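Side-chain contact in Pre-mRNA-processing-splicing factor 8 (Cryptococcus gattii serotype B, PDB 6MWY), which is an intein, which probably excises itself from the splicing-factor precursor and joins the flanking segments by protein splicing: residues S57-E62 and D68-P73. Residues are numbered along the deposited sequence; the frame is centred on the assembly and turned at random.
Sequences SEILVE and DQLLGP
Asp68 OD2 accepts a hydrogen bond from the backbone N of Gln65, in the loop leading into strand 69-71, and the same oxygen lies 4.2 Å from Ile59 CD1 across the contact. The two segments belong to the Hint domain, the all-beta splicing fold of inteins, and join two of its sheets: residues 58-60 pair antiparallel with 50-52, whereas 69-71 form an outermost strand of a four-stranded antiparallel sheet, next to 77-88. The CA atoms of Ile59 and Leu70 are the nearest such pair across the segments, yet they are 8.9 Å apart, and the contact is made by side chains.

Ile59 takes part with two branches. CG1 stands anti to the backbone N (chi1 180°), and the extended chain continues through CD1 toward the carboxylate of Asp68; the contact there is a loose approach of a methyl to an oxygen, longer than van der Waals contact. The other branch, CG2, meets Leu70 CD2 at 4.1 Å, a purely apolar touch in which the two side chains cross at about a right angle. Although Leu70 leaves its backbone without pointing at residues 57-62, its CD2 methyl ends nearer to them, while CD1 stays farther off, 6.1 Å from Ile59 CG2.

Within their own sheets, Ile59 is backbone-bonded to Leu51 and Leu70 to Arg78. Phe195 of strand 190-197 touches the side chains of both Leu70 and Val61, tying the two segments to a common aromatic neighbour. Burial between the segments is slight, 91 Å² in all, and Ile59 contributes about half of it. On the aspartate, OD2 is the oxygen turned to the isoleucine, with OD1 5.3 Å from Ile59 CD1.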
loop_
_atom_site.group_PDB
_atom_site.type_symbol
_atom_site.label_atom_id
_atom_site.label_comp_id
_atom_site.label_asym_id
_atom_site.label_seq_id
_atom_site.Cartn_x
_atom_site.Cartn_y
_atom_site.Cartn_z
ATOM N N SER A 57 14.744 -9.783 -1.680
ATOM C CA SER A 57 15.015 -9.514 -0.276
ATOM C C SER A 57 14.215 -8.302 0.194
ATOM O O SER A 57 13.643 -7.552 -0.601
ATOM C CB SER A 57 16.510 -9.294 -0.048
ATOM O OG SER A 57 17.004 -8.229 -0.836
ATOM N N GLU A 58 14.177 -8.116 1.509
ATOM C CA GLU A 58 13.349 -7.071 2.088
ATOM C C GLU A 58 14.143 -5.786 2.297
ATOM O O GLU A 58 15.376 -5.773 2.308
ATOM C CB GLU A 58 12.748 -7.531 3.416
ATOM C CG GLU A 58 11.837 -8.739 3.305
ATOM C CD GLU A 58 11.218 -9.107 4.636
ATOM O OE1 GLU A 58 11.497 -8.402 5.629
ATOM O OE2 GLU A 58 10.458 -10.096 4.692
ATOM N N ILE A 59 13.402 -4.692 2.456
ATOM C CA ILE A 59 13.980 -3.389 2.756
ATOM C C ILE A 59 12.934 -2.557 3.487
ATOM O O ILE A 59 11.753 -2.566 3.125
ATOM C CB ILE A 59 14.475 -2.686 1.477
ATOM C CG1 ILE A 59 15.077 -1.316 1.804
ATOM C CG2 ILE A 59 13.349 -2.562 0.456
ATOM C CD1 ILE A 59 15.643 -0.591 0.599
ATOM N N LEU A 60 13.347 -1.853 4.536
ATOM C CA LEU A 60 12.423 -0.962 5.222
ATOM C C LEU A 60 12.100 0.236 4.338
ATOM O O LEU A 60 12.952 0.721 3.588
ATOM C CB LEU A 60 13.017 -0.502 6.555
ATOM C CG LEU A 60 13.142 -1.567 7.645
ATOM C CD1 LEU A 60 13.717 -0.966 8.918
ATOM C CD2 LEU A 60 11.795 -2.215 7.921
ATOM N N VAL A 61 10.853 0.710 4.421
ATOM C CA VAL A 61 10.430 1.810 3.559
ATOM C C VAL A 61 11.182 3.086 3.920
ATOM O O VAL A 61 11.477 3.917 3.051
ATOM C CB VAL A 61 8.900 2.001 3.627
ATOM C CG1 VAL A 61 8.449 2.307 5.048
ATOM C CG2 VAL A 61 8.462 3.099 2.671
ATOM N N GLU A 62 11.524 3.257 5.200
ATOM C CA GLU A 62 12.309 4.417 5.599
ATOM C C GLU A 62 13.749 4.346 5.108
ATOM O O GLU A 62 14.442 5.368 5.121
ATOM C CB GLU A 62 12.277 4.582 7.124
ATOM C CG GLU A 62 12.939 3.461 7.918
ATOM C CD GLU A 62 11.948 2.436 8.450
ATOM O OE1 GLU A 62 10.933 2.168 7.773
ATOM O OE2 GLU A 62 12.190 1.895 9.551
ATOM N N ASP A 68 16.648 3.286 -5.794
ATOM C CA ASP A 68 16.606 1.910 -5.318
ATOM C C ASP A 68 15.677 1.068 -6.185
ATOM O O ASP A 68 14.716 1.567 -6.779
ATOM C CB ASP A 68 16.154 1.859 -3.857
ATOM C CG ASP A 68 17.295 2.096 -2.884
ATOM O OD1 ASP A 68 18.456 1.819 -3.250
ATOM O OD2 ASP A 68 17.031 2.553 -1.751
ATOM N N GLN A 69 15.972 -0.229 -6.249
ATOM C CA GLN A 69 15.257 -1.160 -7.113
ATOM C C GLN A 69 14.270 -1.966 -6.278
ATOM O O GLN A 69 14.667 -2.830 -5.491
ATOM C CB GLN A 69 16.238 -2.071 -7.847
ATOM C CG GLN A 69 17.194 -1.325 -8.762
ATOM C CD GLN A 69 16.467 -0.509 -9.812
ATOM O OE1 GLN A 69 15.810 -1.059 -10.695
ATOM N NE2 GLN A 69 16.573 0.813 -9.714
ATOM N N LEU A 70 12.985 -1.681 -6.458
ATOM C CA LEU A 70 11.908 -2.420 -5.820
ATOM C C LEU A 70 11.309 -3.421 -6.802
ATOM O O LEU A 70 11.653 -3.459 -7.986
ATOM C CB LEU A 70 10.830 -1.463 -5.305
ATOM C CG LEU A 70 11.287 -0.394 -4.314
ATOM C CD1 LEU A 70 10.089 0.382 -3.784
ATOM C CD2 LEU A 70 12.088 -1.006 -3.173
ATOM N N LEU A 71 10.380 -4.227 -6.298
ATOM C CA LEU A 71 9.754 -5.291 -7.069
ATOM C C LEU A 71 8.310 -4.928 -7.378
ATOM O O LEU A 71 7.548 -4.564 -6.475
ATOM C CB LEU A 71 9.812 -6.618 -6.311
ATOM C CG LEU A 71 9.277 -7.837 -7.061
ATOM C CD1 LEU A 71 10.016 -8.024 -8.374
ATOM C CD2 LEU A 71 9.400 -9.075 -6.191
ATOM N N GLY A 72 7.938 -5.032 -8.650
ATOM C CA GLY A 72 6.587 -4.766 -9.077
ATOM C C GLY A 72 5.738 -6.020 -9.071
ATOM O O GLY A 72 6.238 -7.140 -8.921
ATOM N N PRO A 73 4.422 -5.855 -9.239
ATOM C CA PRO A 73 3.520 -7.017 -9.202
ATOM C C PRO A 73 3.673 -7.961 -10.385
ATOM O O PRO A 73 3.179 -9.093 -10.310
ATOM C CB PRO A 73 2.125 -6.375 -9.183
ATOM C CG PRO A 73 2.323 -5.041 -9.833
ATOM C CD PRO A 73 3.696 -4.588 -9.430
#